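Local structure of putative ATP binding component of ABC-transporter (Escherichia coli, 2R5O) at residues V132-S136 with W175-K181; G137-F143 with D162-V168; V87-I91 with F126-L130. The protein probably serves as the ATP-binding component of an ABC transporter that exports O-antigen polysaccharide, this piece being its carbohydrate-binding C-terminal domain. All blocks are in the same frame, centred on the assembly; numbering follows the deposited sequence.

Interaction 1 of 3, residues V132-S136 with W175-K181; sequences VDLNS and WGVIDLK. With NA (sodium ion), chain K.
The segments run antiparallel past each other, extended only locally, as at L134 and I178, and broken at D133, V177 and K181. L134 pairs with I178 (CA-CA 4.6 Å) in a single bridge, with N135 opposite V177 and D133 opposite D179. W175 points away; it and G176 pair antiparallel with a strand of the second subunit. G176 sits at phi 108°, psi -151°, where a side chain would collide with the preceding carbonyl, and its O accepts from N135 ND2 (2.9 Å). V177 O takes N135 N (2.9 Å). I178 turns away, yet its CG2 reaches L134 CD2 (4.1 Å); its side chain packs on L134 of the second subunit. Here the chain leaves the immunoglobulin-like sandwich for its C-terminal strand, beside the second subunit of this domain-swapped dimer. D179 N donates to D133 O (2.9 Å), D133 centring an inverse gamma turn. With chi1 t, D179 OD1 binds sodium (2.7 Å), which Y102 OH of the second subunit also ligates, and accepts from K181 N (2.9 Å), an Asx turn. K181, at phi 60°, psi 47°, brings CD within 3.7 Å of D133 OD2; a water joins its NZ (2.6 Å) to D133 OD1 (2.9 Å), an oxygen that also bonds N69.

Interaction 2 of 3, residues G137-F143 with D162-V168; sequences GDYLLSF and DSIILHV
Strands 137-143 and 163-168 run antiparallel, at 149° between short axes that approach to 4.6 Å, as the two arms of a beta hairpin in the larger sheet of the immunoglobulin-like domain. G137 begins the register opposite V168: its N donates to V168 O (3.1 Å) and its O accepts from V168 N (2.9 Å), and its phi of 146° with psi -169° would drive a CB into the preceding carbonyl. D138 faces H167 in a non-hydrogen-bonded pair (CA-CA 4.6 Å), with chi1 m on both, so that H167 ND1 donates to D138 OD1 (2.7 Å) at the ring edge. Y139 and L166 exchange two bonds, Y139 N to L166 O and L166 N to Y139 O, both 2.8 Å; Y139 CE2 packs on V168 CG2 (3.6 Å) while its hydroxyl bonds N135 O. L140, paired with I165, points to the D138 side. L141, chi1 t, points to the other face, into the sandwich, where its CD2 meets I164 CD1 (3.9 Å) and I55 and F74 of the facing sheet cover it. L141 N donates to I164 O (2.8 Å), but L141 O receives both S163 N (3.0 Å) and I164 N (3.2 Å): a classic beta bulge. Beyond it S142 OG accepts from D162 N (2.8 Å), and F143 CE2 reaches I164 CD1 (3.5 Å). Apolar chains fill the inner face; on the other, a hydrogen bond joins the partly exposed D138 and H167 while L140 is buried, and the serine hydroxyl satisfies an amide where the bulge and the corner at D162 break the pairing.

Interaction 3 of 3, residues V87-I91 with F126-L130; sequences VVPGI and FKFSL
This is face-to-face packing between the two sheets of an immunoglobulin-like beta sandwich: strand 87-91 of the larger sheet lies against strand 126-130 of the four-stranded one, with no hydrogen bond between them. The short axes come within 8.3 Å and cross at -39°, their N-to-C directions 39° apart. Both backbones are extended, so alternate residues, V87, P89 and I91 on one side and F126, F128 and L130 on the other, point toward the partner. The register sets P89 against F126 (CA-CA 7.2 Å) and I91 against F128 (8.0 Å). F126, chi1 m, turns a ring face to P89, whose CG sits 4.0 Å from the centroid of the F126 ring, 22° off the normal, a CH-pi contact that suits the compact, puckered proline ring. V87 CG2 adds an approach of 4.3 Å to F126 CZ. F128, also m, makes the second CH-pi contact, with I91 CG2 4.2 Å from its centroid; its edge meets P89 O (CZ to O 3.5 Å), and F128 CZ also lies 3.8 Å from G90 CA. I91, chi1 p, extends CD1 to L130 CD2 (3.7 Å). Around this layer, strand 116-118 places I116 on P89 and F126, and strand 137-147 adds I145 and F143; strand 126-130 pairs antiparallel with a strand of the second subunit, whose F184 meets the F128 ring edge-to-face.

How the interactions relate
From the N terminus, interaction 3 comes first: 87-91 and 126-130, with 34 residues between them, close a loop and bring the two sheets of the sandwich together. After a single intervening residue, 132-136 opens interaction 1, whose loop ends only at 175-181; interaction 2, the hairpin of 137-143 with 162-168, is contained within it. Interaction 3 therefore precedes the other two in series, and none cross. V168 links interactions 1 and 2, its CG1 lying 3.5 Å from N135 O. Interactions 2 and 3 meet in the larger sheet, where F143 CD1 is 3.6 Å from I91 CG2. Interactions 1 and 3 both touch the second subunit, whereas interaction 2 stays within its own chain.

Interaction 1 of 3, residues V132-S136 with W175-K181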
ATOM      1  N   VAL A 132      -1.000   5.059  -7.461  1.00 18.24           N
ATOM      2  CA  VAL A 132      -1.806   5.396  -6.307  1.00 18.04           C
ATOM      3  C   VAL A 132      -2.510   4.106  -5.820  1.00 18.11           C
ATOM      4  O   VAL A 132      -3.699   3.859  -6.082  1.00 18.92           O
ATOM      5  CB  VAL A 132      -2.754   6.548  -6.616  1.00 18.93           C
ATOM      6  CG1 VAL A 132      -3.550   6.945  -5.377  1.00 19.24           C
ATOM      7  CG2 VAL A 132      -1.945   7.766  -7.140  1.00 18.20           C
ATOM      8  N   ASP A 133      -1.736   3.294  -5.112  1.00 17.99           N
ATOM      9  CA  ASP A 133      -2.132   1.917  -4.692  1.00 16.92           C
ATOM     10  C   ASP A 133      -2.941   1.981  -3.354  1.00 16.94           C
ATOM     11  O   ASP A 133      -2.501   1.504  -2.312  1.00 17.74           O
ATOM     12  CB  ASP A 133      -0.876   1.025  -4.577  1.00 18.33           C
ATOM     13  CG  ASP A 133      -0.254   0.650  -5.912  1.00 18.37           C
ATOM     14  OD1 ASP A 133      -0.879   0.828  -6.965  1.00 21.46           O
ATOM     15  OD2 ASP A 133       0.901   0.152  -5.931  1.00 21.41           O
ATOM     16  N   LEU A 134      -4.081   2.670  -3.428  1.00 17.79           N
ATOM     17  CA  LEU A 134      -4.956   2.988  -2.312  1.00 16.93           C
ATOM     18  C   LEU A 134      -6.380   2.626  -2.659  1.00 17.36           C
ATOM     19  O   LEU A 134      -6.754   2.543  -3.840  1.00 18.43           O
ATOM     20  CB  LEU A 134      -4.906   4.489  -1.955  1.00 16.29           C
ATOM     21  CG  LEU A 134      -3.537   5.050  -1.582  1.00 16.79           C
ATOM     22  CD1 LEU A 134      -3.616   6.525  -1.313  1.00 16.87           C
ATOM     23  CD2 LEU A 134      -2.933   4.342  -0.400  1.00 16.59           C
ATOM     24  N   ASN A 135      -7.191   2.370  -1.638  1.00 16.50           N
ATOM     25  CA  ASN A 135      -8.588   2.033  -1.856  1.00 16.42           C
ATOM     26  C   ASN A 135      -9.379   3.310  -2.174  1.00 16.57           C
ATOM     27  O   ASN A 135      -8.901   4.442  -2.016  1.00 17.21           O
ATOM     28  CB  ASN A 135      -9.157   1.333  -0.606  1.00 16.51           C
ATOM     29  CG  ASN A 135     -10.206   0.287  -0.931  1.00 16.57           C
ATOM     30  OD1 ASN A 135     -10.664   0.194  -2.071  1.00 17.41           O
ATOM     31  ND2 ASN A 135     -10.569  -0.506   0.063  1.00 15.94           N
ATOM     32  N   SER A 136     -10.606   3.144  -2.641  1.00 16.96           N
ATOM     33  CA  SER A 136     -11.462   4.307  -2.885  1.00 17.74           C
ATOM     34  C   SER A 136     -11.551   5.138  -1.626  1.00 16.93           C
ATOM     35  O   SER A 136     -11.601   4.576  -0.515  1.00 17.98           O
ATOM     36  CB  SER A 136     -12.895   3.891  -3.224  1.00 18.74           C
ATOM     37  OG  SER A 136     -12.948   3.221  -4.462  1.00 21.51           O
ATOM     38  N   TRP A 175     -10.607  -4.868   0.835  1.00 17.92           N
ATOM     39  CA  TRP A 175     -10.818  -4.517   2.248  1.00 17.98           C
ATOM     40  C   TRP A 175      -9.598  -3.760   2.732  1.00 18.76           C
ATOM     41  O   TRP A 175      -8.448  -4.185   2.523  1.00 19.59           O
ATOM     42  CB  TRP A 175     -11.012  -5.761   3.124  1.00 19.59           C
ATOM     43  CG  TRP A 175     -12.322  -6.458   2.962  1.00 21.59           C
ATOM     44  CD1 TRP A 175     -12.748  -7.149   1.865  1.00 24.87           C
ATOM     45  CD2 TRP A 175     -13.384  -6.537   3.924  1.00 25.14           C
ATOM     46  NE1 TRP A 175     -14.006  -7.649   2.082  1.00 25.97           N
ATOM     47  CE2 TRP A 175     -14.419  -7.296   3.340  1.00 24.43           C
ATOM     48  CE3 TRP A 175     -13.560  -6.046   5.223  1.00 25.28           C
ATOM     49  CZ2 TRP A 175     -15.619  -7.564   3.999  1.00 24.57           C
ATOM     50  CZ3 TRP A 175     -14.752  -6.323   5.887  1.00 24.09           C
ATOM     51  CH2 TRP A 175     -15.763  -7.080   5.275  1.00 24.32           C
ATOM     52  N   GLY A 176      -9.836  -2.618   3.349  1.00 18.11           N
ATOM     53  CA  GLY A 176      -8.772  -1.865   3.927  1.00 17.61           C
ATOM     54  C   GLY A 176      -8.473  -0.624   3.164  1.00 16.84           C
ATOM     55  O   GLY A 176      -9.363   0.020   2.594  1.00 17.87           O
ATOM     56  N   VAL A 177      -7.233  -0.221   3.224  1.00 15.07           N
ATOM     57  CA  VAL A 177      -6.851   1.087   2.715  1.00 15.51           C
ATOM     58  C   VAL A 177      -5.749   1.054   1.690  1.00 14.84           C
ATOM     59  O   VAL A 177      -5.721   1.902   0.791  1.00 14.99           O
ATOM     60  CB  VAL A 177      -6.535   2.043   3.892  1.00 15.89           C
ATOM     61  CG1 VAL A 177      -5.549   1.465   4.882  1.00 16.01           C
ATOM     62  CG2 VAL A 177      -6.118   3.403   3.409  1.00 16.66           C
ATOM     63  N   ILE A 178      -4.832   0.096   1.815  1.00 14.88           N
ATOM     64  CA  ILE A 178      -3.669   0.033   0.921  1.00 15.76           C
ATOM     65  C   ILE A 178      -3.739  -1.212   0.051  1.00 16.23           C
ATOM     66  O   ILE A 178      -4.095  -2.299   0.509  1.00 16.44           O
ATOM     67  CB  ILE A 178      -2.364   0.080   1.732  1.00 15.96           C
ATOM     68  CG1 ILE A 178      -2.276  -1.017   2.802  1.00 16.71           C
ATOM     69  CG2 ILE A 178      -2.235   1.451   2.386  1.00 16.09           C
ATOM     70  CD1 ILE A 178      -0.884  -1.318   3.266  1.00 17.61           C
ATOM     71  N   ASP A 179      -3.365  -1.054  -1.210  1.00 15.60           N
ATOM     72  CA  ASP A 179      -3.440  -2.142  -2.163  1.00 14.91           C
ATOM     73  C   ASP A 179      -2.073  -2.802  -2.318  1.00 14.30           C
ATOM     74  O   ASP A 179      -1.183  -2.238  -2.965  1.00 14.05           O
ATOM     75  CB  ASP A 179      -3.946  -1.663  -3.509  1.00 15.18           C
ATOM     76  CG  ASP A 179      -4.345  -2.783  -4.416  1.00 15.39           C
ATOM     77  OD1 ASP A 179      -4.134  -3.969  -4.103  1.00 14.24           O
ATOM     78  OD2 ASP A 179      -4.916  -2.459  -5.476  1.00 18.41           O
ATOM     79  N   LEU A 180      -1.913  -3.997  -1.756  1.00 13.84           N
ATOM     80  CA  LEU A 180      -0.679  -4.758  -1.897  1.00 13.87           C
ATOM     81  C   LEU A 180      -0.636  -5.590  -3.191  1.00 12.91           C
ATOM     82  O   LEU A 180       0.343  -6.256  -3.465  1.00 13.49           O
ATOM     83  CB  LEU A 180      -0.468  -5.655  -0.676  1.00 13.56           C
ATOM     84  CG  LEU A 180      -0.166  -4.866   0.602  1.00 15.08           C
ATOM     85  CD1 LEU A 180      -0.154  -5.789   1.803  1.00 16.66           C
ATOM     86  CD2 LEU A 180       1.167  -4.069   0.500  1.00 16.36           C
ATOM     87  N   LYS A 181      -1.704  -5.572  -3.989  1.00 11.83           N
ATOM     88  CA  LYS A 181      -1.675  -6.100  -5.359  1.00 12.33           C
ATOM     89  C   LYS A 181      -1.325  -7.582  -5.427  1.00 13.24           C
ATOM     90  O   LYS A 181      -0.546  -8.024  -6.263  1.00 14.63           O
ATOM     91  CB  LYS A 181      -0.742  -5.256  -6.241  1.00 13.42           C
ATOM     92  CG  LYS A 181      -1.203  -3.814  -6.349  1.00 14.73           C
ATOM     93  CD  LYS A 181      -0.455  -2.966  -7.379  1.00 16.71           C
ATOM     94  CE  LYS A 181      -0.713  -3.423  -8.814  1.00 19.35           C
ATOM     95  NZ  LYS A 181       0.260  -2.835  -9.768  1.00 20.66           N
TER
HETATM   96 NA    NA K  12      -5.360  -6.283  -4.736  1.00 23.07          NA
HETATM   97  O   HOH W   1       0.032  -0.213  -9.506  1.00 21.60           O
HETATM   98  O   HOH W   2       1.479  -1.775  -4.005  1.00 25.50           O
HETATM   99  O   HOH W   3       2.546  -1.150  -7.930  1.00 40.55           O
HETATM  100  O   HOH W   4      -6.123   0.503  -5.755  1.00 19.92           O
HETATM  101  O   HOH W   5      -6.262  -4.519  -6.938  1.00 56.38           O
HETATM  102  O   HOH W   6      -8.043  -6.812  -4.524  1.00 25.40           O
HETATM  103  O   HOH W   7      -4.503  -7.837  -6.971  1.00 22.29           O

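Interaction 2 of 3, residues G137-F143 with D162-V168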
ATOM      1  N   GLY A 137     -11.576   6.464  -1.777  1.00 17.39           N
ATOM      2  CA  GLY A 137     -11.724   7.362  -0.639  1.00 16.22           C
ATOM      3  C   GLY A 137     -10.952   8.652  -0.848  1.00 16.08           C
ATOM      4  O   GLY A 137     -10.520   8.950  -1.941  1.00 16.64           O
ATOM      5  N   ASP A 138     -10.838   9.444   0.199  1.00 15.87           N
ATOM      6  CA  ASP A 138     -10.198  10.764   0.171  1.00 16.44           C
ATOM      7  C   ASP A 138      -8.911  10.714   1.000  1.00 15.48           C
ATOM      8  O   ASP A 138      -8.876  10.079   2.077  1.00 17.21           O
ATOM      9  CB  ASP A 138     -11.136  11.820   0.770  1.00 17.00           C
ATOM     10  CG  ASP A 138     -12.311  12.168  -0.131  1.00 18.87           C
ATOM     11  OD1 ASP A 138     -12.314  11.789  -1.310  1.00 20.41           O
ATOM     12  OD2 ASP A 138     -13.241  12.839   0.372  1.00 24.50           O
ATOM     13  N   TYR A 139      -7.882  11.393   0.519  1.00 14.83           N
ATOM     14  CA  TYR A 139      -6.578  11.392   1.153  1.00 14.69           C
ATOM     15  C   TYR A 139      -6.038  12.823   1.139  1.00 15.09           C
ATOM     16  O   TYR A 139      -6.449  13.675   0.346  1.00 14.98           O
ATOM     17  CB  TYR A 139      -5.650  10.426   0.403  1.00 15.65           C
ATOM     18  CG  TYR A 139      -6.215   9.017   0.357  1.00 15.67           C
ATOM     19  CD1 TYR A 139      -6.035   8.133   1.405  1.00 15.47           C
ATOM     20  CD2 TYR A 139      -7.002   8.603  -0.708  1.00 15.10           C
ATOM     21  CE1 TYR A 139      -6.559   6.878   1.392  1.00 15.61           C
ATOM     22  CE2 TYR A 139      -7.539   7.333  -0.752  1.00 15.33           C
ATOM     23  CZ  TYR A 139      -7.319   6.465   0.320  1.00 14.86           C
ATOM     24  OH  TYR A 139      -7.839   5.197   0.327  1.00 15.39           O
ATOM     25  N   LEU A 140      -5.072  13.059   2.013  1.00 14.57           N
ATOM     26  CA  LEU A 140      -4.452  14.350   2.186  1.00 14.27           C
ATOM     27  C   LEU A 140      -3.016  14.318   1.742  1.00 13.68           C
ATOM     28  O   LEU A 140      -2.224  13.474   2.214  1.00 14.20           O
ATOM     29  CB  LEU A 140      -4.498  14.783   3.645  1.00 14.60           C
ATOM     30  CG  LEU A 140      -5.884  14.835   4.295  1.00 15.93           C
ATOM     31  CD1 LEU A 140      -5.808  15.167   5.759  1.00 17.34           C
ATOM     32  CD2 LEU A 140      -6.791  15.822   3.561  1.00 17.47           C
ATOM     33  N   LEU A 141      -2.667  15.224   0.835  1.00 13.60           N
ATOM     34  CA  LEU A 141      -1.319  15.338   0.279  1.00 13.51           C
ATOM     35  C   LEU A 141      -0.640  16.580   0.827  1.00 13.27           C
ATOM     36  O   LEU A 141      -1.249  17.645   0.944  1.00 14.07           O
ATOM     37  CB  LEU A 141      -1.401  15.426  -1.254  1.00 13.62           C
ATOM     38  CG  LEU A 141      -0.114  15.690  -2.036  1.00 14.41           C
ATOM     39  CD1 LEU A 141       0.872  14.560  -1.913  1.00 14.64           C
ATOM     40  CD2 LEU A 141      -0.464  15.965  -3.501  1.00 14.84           C
ATOM     41  N   SER A 142       0.647  16.431   1.124  1.00 13.49           N
ATOM     42  CA  SER A 142       1.557  17.528   1.488  1.00 13.64           C
ATOM     43  C   SER A 142       2.718  17.603   0.506  1.00 13.55           C
ATOM     44  O   SER A 142       3.234  16.574   0.092  1.00 14.01           O
ATOM     45  CB  SER A 142       2.184  17.244   2.868  1.00 14.54           C
ATOM     46  OG  SER A 142       1.202  17.023   3.864  1.00 14.23           O
ATOM     47  N   PHE A 143       3.134  18.832   0.175  1.00 13.21           N
ATOM     48  CA  PHE A 143       4.362  19.083  -0.545  1.00 13.52           C
ATOM     49  C   PHE A 143       5.262  19.907   0.370  1.00 14.03           C
ATOM     50  O   PHE A 143       4.773  20.868   0.993  1.00 14.72           O
ATOM     51  CB  PHE A 143       4.140  19.893  -1.811  1.00 14.17           C
ATOM     52  CG  PHE A 143       3.593  19.144  -3.002  1.00 13.44           C
ATOM     53  CD1 PHE A 143       4.320  18.169  -3.614  1.00 14.53           C
ATOM     54  CD2 PHE A 143       2.379  19.497  -3.554  1.00 13.65           C
ATOM     55  CE1 PHE A 143       3.888  17.584  -4.766  1.00 15.40           C
ATOM     56  CE2 PHE A 143       1.906  18.881  -4.696  1.00 14.32           C
ATOM     57  CZ  PHE A 143       2.672  17.917  -5.306  1.00 14.26           C
ATOM     58  N   ASP A 162      -0.826  18.894   4.549  1.00 14.19           N
ATOM     59  CA  ASP A 162      -2.229  18.552   4.354  1.00 14.03           C
ATOM     60  C   ASP A 162      -2.919  19.630   3.531  1.00 13.65           C
ATOM     61  O   ASP A 162      -4.011  20.108   3.849  1.00 14.80           O
ATOM     62  CB  ASP A 162      -2.959  18.351   5.683  1.00 14.93           C
ATOM     63  CG  ASP A 162      -2.590  17.059   6.401  1.00 14.73           C
ATOM     64  OD1 ASP A 162      -1.998  16.168   5.813  1.00 15.07           O
ATOM     65  OD2 ASP A 162      -2.959  16.978   7.609  1.00 17.26           O
ATOM     66  N   SER A 163      -2.265  20.000   2.431  1.00 14.24           N
ATOM     67  CA  SER A 163      -2.691  21.141   1.636  1.00 13.91           C
ATOM     68  C   SER A 163      -3.498  20.811   0.400  1.00 13.87           C
ATOM     69  O   SER A 163      -4.035  21.747  -0.211  1.00 13.93           O
ATOM     70  CB  SER A 163      -1.476  21.968   1.251  1.00 14.06           C
ATOM     71  OG  SER A 163      -0.542  21.188   0.496  1.00 13.76           O
ATOM     72  N   ILE A 164      -3.603  19.537   0.045  1.00 14.16           N
ATOM     73  CA  ILE A 164      -4.327  19.131  -1.149  1.00 13.85           C
ATOM     74  C   ILE A 164      -5.169  17.901  -0.813  1.00 14.42           C
ATOM     75  O   ILE A 164      -4.680  16.985  -0.125  1.00 14.93           O
ATOM     76  CB  ILE A 164      -3.340  18.829  -2.314  1.00 14.64           C
ATOM     77  CG1 ILE A 164      -2.532  20.085  -2.709  1.00 14.03           C
ATOM     78  CG2 ILE A 164      -4.076  18.235  -3.522  1.00 14.18           C
ATOM     79  CD1 ILE A 164      -1.243  19.770  -3.451  1.00 13.75           C
ATOM     80  N   ILE A 165      -6.427  17.887  -1.252  1.00 14.03           N
ATOM     81  CA  ILE A 165      -7.277  16.701  -1.103  1.00 14.99           C
ATOM     82  C   ILE A 165      -7.213  15.901  -2.398  1.00 14.75           C
ATOM     83  O   ILE A 165      -7.312  16.451  -3.506  1.00 15.48           O
ATOM     84  CB  ILE A 165      -8.720  17.028  -0.638  0.65 15.82           C
ATOM     85  CG1 ILE A 165      -9.495  15.737  -0.381  0.65 15.42           C
ATOM     86  CG2 ILE A 165      -9.434  17.944  -1.616  0.65 16.60           C
ATOM     87  CD1 ILE A 165     -10.715  15.924   0.491  0.65 16.44           C
ATOM     88  N   LEU A 166      -7.020  14.591  -2.259  1.00 13.96           N
ATOM     89  CA  LEU A 166      -7.038  13.633  -3.357  1.00 14.94           C
ATOM     90  C   LEU A 166      -8.245  12.712  -3.204  1.00 14.58           C
ATOM     91  O   LEU A 166      -8.522  12.222  -2.128  1.00 15.76           O
ATOM     92  CB  LEU A 166      -5.787  12.749  -3.322  1.00 14.38           C
ATOM     93  CG  LEU A 166      -4.426  13.458  -3.327  1.00 14.16           C
ATOM     94  CD1 LEU A 166      -3.289  12.451  -3.293  1.00 14.55           C
ATOM     95  CD2 LEU A 166      -4.263  14.376  -4.524  1.00 15.38           C
ATOM     96  N   HIS A 167      -8.917  12.458  -4.314  1.00 15.21           N
ATOM     97  CA  HIS A 167     -10.030  11.515  -4.382  1.00 15.55           C
ATOM     98  C   HIS A 167      -9.574  10.335  -5.188  1.00 15.99           C
ATOM     99  O   HIS A 167      -9.038  10.541  -6.280  1.00 16.67           O
ATOM    100  CB  HIS A 167     -11.260  12.151  -5.053  1.00 16.52           C
ATOM    101  CG  HIS A 167     -11.626  13.485  -4.499  1.00 17.34           C
ATOM    102  ND1 HIS A 167     -12.091  13.650  -3.211  1.00 19.83           N
ATOM    103  CD2 HIS A 167     -11.596  14.721  -5.048  1.00 19.99           C
ATOM    104  CE1 HIS A 167     -12.333  14.932  -2.993  1.00 19.60           C
ATOM    105  NE2 HIS A 167     -12.039  15.604  -4.090  1.00 22.01           N
ATOM    106  N   VAL A 168      -9.763   9.116  -4.684  1.00 15.67           N
ATOM    107  CA  VAL A 168      -9.402   7.885  -5.395  1.00 16.08           C
ATOM    108  C   VAL A 168     -10.673   7.135  -5.705  1.00 15.25           C
ATOM    109  O   VAL A 168     -11.509   6.956  -4.826  1.00 14.67           O
ATOM    110  CB  VAL A 168      -8.438   6.979  -4.550  1.00 15.95           C
ATOM    111  CG1 VAL A 168      -8.188   5.653  -5.247  1.00 17.06           C
ATOM    112  CG2 VAL A 168      -7.111   7.710  -4.308  1.00 16.65           C
TER
HETATM  113  O   HOH W   8      -0.333  14.786   4.031  1.00 12.38           O

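Interaction 3 of 3, residues V87-I91 with F126-L130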
ATOM      1  N   VAL A  87      18.988  20.844  -1.908  1.00 15.58           N
ATOM      2  CA  VAL A  87      17.567  21.065  -1.626  1.00 14.89           C
ATOM      3  C   VAL A  87      16.852  19.726  -1.792  1.00 14.37           C
ATOM      4  O   VAL A  87      17.201  18.920  -2.664  1.00 14.82           O
ATOM      5  CB  VAL A  87      16.930  22.182  -2.467  1.00 15.22           C
ATOM      6  CG1 VAL A  87      17.730  23.475  -2.278  1.00 15.19           C
ATOM      7  CG2 VAL A  87      16.880  21.842  -3.966  1.00 16.11           C
ATOM      8  N   VAL A  88      15.838  19.516  -0.964  1.00 13.94           N
ATOM      9  CA  VAL A  88      15.212  18.224  -0.823  1.00 13.99           C
ATOM     10  C   VAL A  88      13.702  18.427  -0.773  1.00 13.51           C
ATOM     11  O   VAL A  88      13.126  18.738   0.269  1.00 14.13           O
ATOM     12  CB  VAL A  88      15.687  17.552   0.470  1.00 14.23           C
ATOM     13  CG1 VAL A  88      15.019  16.208   0.654  1.00 14.46           C
ATOM     14  CG2 VAL A  88      17.220  17.368   0.438  1.00 15.93           C
ATOM     15  N   PRO A  89      13.042  18.293  -1.929  1.00 13.46           N
ATOM     16  CA  PRO A  89      11.586  18.291  -1.965  1.00 13.76           C
ATOM     17  C   PRO A  89      11.036  16.994  -1.412  1.00 13.26           C
ATOM     18  O   PRO A  89      11.695  15.962  -1.500  1.00 13.48           O
ATOM     19  CB  PRO A  89      11.259  18.419  -3.444  1.00 14.03           C
ATOM     20  CG  PRO A  89      12.454  17.886  -4.124  1.00 16.25           C
ATOM     21  CD  PRO A  89      13.638  18.198  -3.271  1.00 13.72           C
ATOM     22  N   GLY A  90       9.813  17.016  -0.905  1.00 13.70           N
ATOM     23  CA  GLY A  90       9.196  15.821  -0.387  1.00 13.77           C
ATOM     24  C   GLY A  90       7.696  15.856  -0.453  1.00 13.21           C
ATOM     25  O   GLY A  90       7.086  16.914  -0.625  1.00 13.83           O
ATOM     26  N   ILE A  91       7.111  14.690  -0.228  1.00 13.18           N
ATOM     27  CA  ILE A  91       5.669  14.520  -0.187  1.00 14.10           C
ATOM     28  C   ILE A  91       5.266  13.644   1.007  1.00 14.10           C
ATOM     29  O   ILE A  91       6.037  12.766   1.447  1.00 14.43           O
ATOM     30  CB  ILE A  91       5.147  13.860  -1.472  1.00 14.87           C
ATOM     31  CG1 ILE A  91       5.864  12.540  -1.795  1.00 14.96           C
ATOM     32  CG2 ILE A  91       5.192  14.839  -2.624  1.00 16.80           C
ATOM     33  CD1 ILE A  91       5.117  11.779  -2.888  1.00 16.92           C
ATOM     34  N   PHE A 126       9.770  20.036  -9.435  1.00 15.95           N
ATOM     35  CA  PHE A 126      10.111  18.694  -8.976  1.00 16.22           C
ATOM     36  C   PHE A 126       8.917  17.789  -9.131  1.00 15.84           C
ATOM     37  O   PHE A 126       7.795  18.201  -8.843  1.00 16.15           O
ATOM     38  CB  PHE A 126      10.528  18.757  -7.508  1.00 16.98           C
ATOM     39  CG  PHE A 126      11.646  19.735  -7.245  1.00 17.11           C
ATOM     40  CD1 PHE A 126      12.913  19.552  -7.792  1.00 18.90           C
ATOM     41  CD2 PHE A 126      11.409  20.879  -6.525  1.00 16.61           C
ATOM     42  CE1 PHE A 126      13.935  20.476  -7.548  1.00 18.62           C
ATOM     43  CE2 PHE A 126      12.425  21.797  -6.252  1.00 17.63           C
ATOM     44  CZ  PHE A 126      13.677  21.591  -6.763  1.00 17.55           C
ATOM     45  N   LYS A 127       9.159  16.555  -9.569  1.00 15.35           N
ATOM     46  CA  LYS A 127       8.083  15.632  -9.873  1.00 15.14           C
ATOM     47  C   LYS A 127       8.257  14.321  -9.128  1.00 15.08           C
ATOM     48  O   LYS A 127       9.300  13.666  -9.258  1.00 16.83           O
ATOM     49  CB  LYS A 127       8.039  15.380 -11.388  1.00 15.44           C
ATOM     50  CG  LYS A 127       6.976  14.359 -11.793  1.00 17.63           C
ATOM     51  CD  LYS A 127       6.805  14.250 -13.286  1.00 21.49           C
ATOM     52  CE  LYS A 127       7.859  13.445 -13.954  1.00 24.45           C
ATOM     53  NZ  LYS A 127       7.389  13.164 -15.367  1.00 28.43           N
ATOM     54  N   PHE A 128       7.214  13.904  -8.414  1.00 15.09           N
ATOM     55  CA  PHE A 128       7.137  12.571  -7.802  1.00 14.52           C
ATOM     56  C   PHE A 128       6.073  11.805  -8.589  1.00 14.77           C
ATOM     57  O   PHE A 128       4.939  12.270  -8.699  1.00 16.80           O
ATOM     58  CB  PHE A 128       6.708  12.667  -6.331  1.00 14.73           C
ATOM     59  CG  PHE A 128       7.746  13.292  -5.447  1.00 14.29           C
ATOM     60  CD1 PHE A 128       8.652  12.492  -4.794  1.00 14.64           C
ATOM     61  CD2 PHE A 128       7.804  14.656  -5.271  1.00 16.15           C
ATOM     62  CE1 PHE A 128       9.620  13.036  -3.992  1.00 15.83           C
ATOM     63  CE2 PHE A 128       8.780  15.209  -4.460  1.00 15.89           C
ATOM     64  CZ  PHE A 128       9.669  14.407  -3.833  1.00 15.63           C
ATOM     65  N   SER A 129       6.424  10.650  -9.117  1.00 14.72           N
ATOM     66  CA  SER A 129       5.488   9.852  -9.901  1.00 14.51           C
ATOM     67  C   SER A 129       5.317   8.510  -9.193  1.00 14.81           C
ATOM     68  O   SER A 129       6.301   7.826  -8.934  1.00 15.32           O
ATOM     69  CB  SER A 129       6.002   9.629 -11.323  0.65 15.52           C
ATOM     70  OG  SER A 129       6.177  10.847 -12.010  0.65 16.93           O
ATOM     71  N   LEU A 130       4.084   8.117  -8.927  1.00 14.25           N
ATOM     72  CA  LEU A 130       3.842   6.910  -8.176  1.00 15.58           C
ATOM     73  C   LEU A 130       2.471   6.350  -8.515  1.00 15.86           C
ATOM     74  O   LEU A 130       1.570   7.088  -8.905  1.00 15.24           O
ATOM     75  CB  LEU A 130       3.979   7.168  -6.665  1.00 15.47           C
ATOM     76  CG  LEU A 130       3.028   8.229  -6.108  1.00 15.46           C
ATOM     77  CD1 LEU A 130       1.755   7.621  -5.557  1.00 17.97           C
ATOM     78  CD2 LEU A 130       3.704   9.110  -5.056  1.00 19.32           C
TER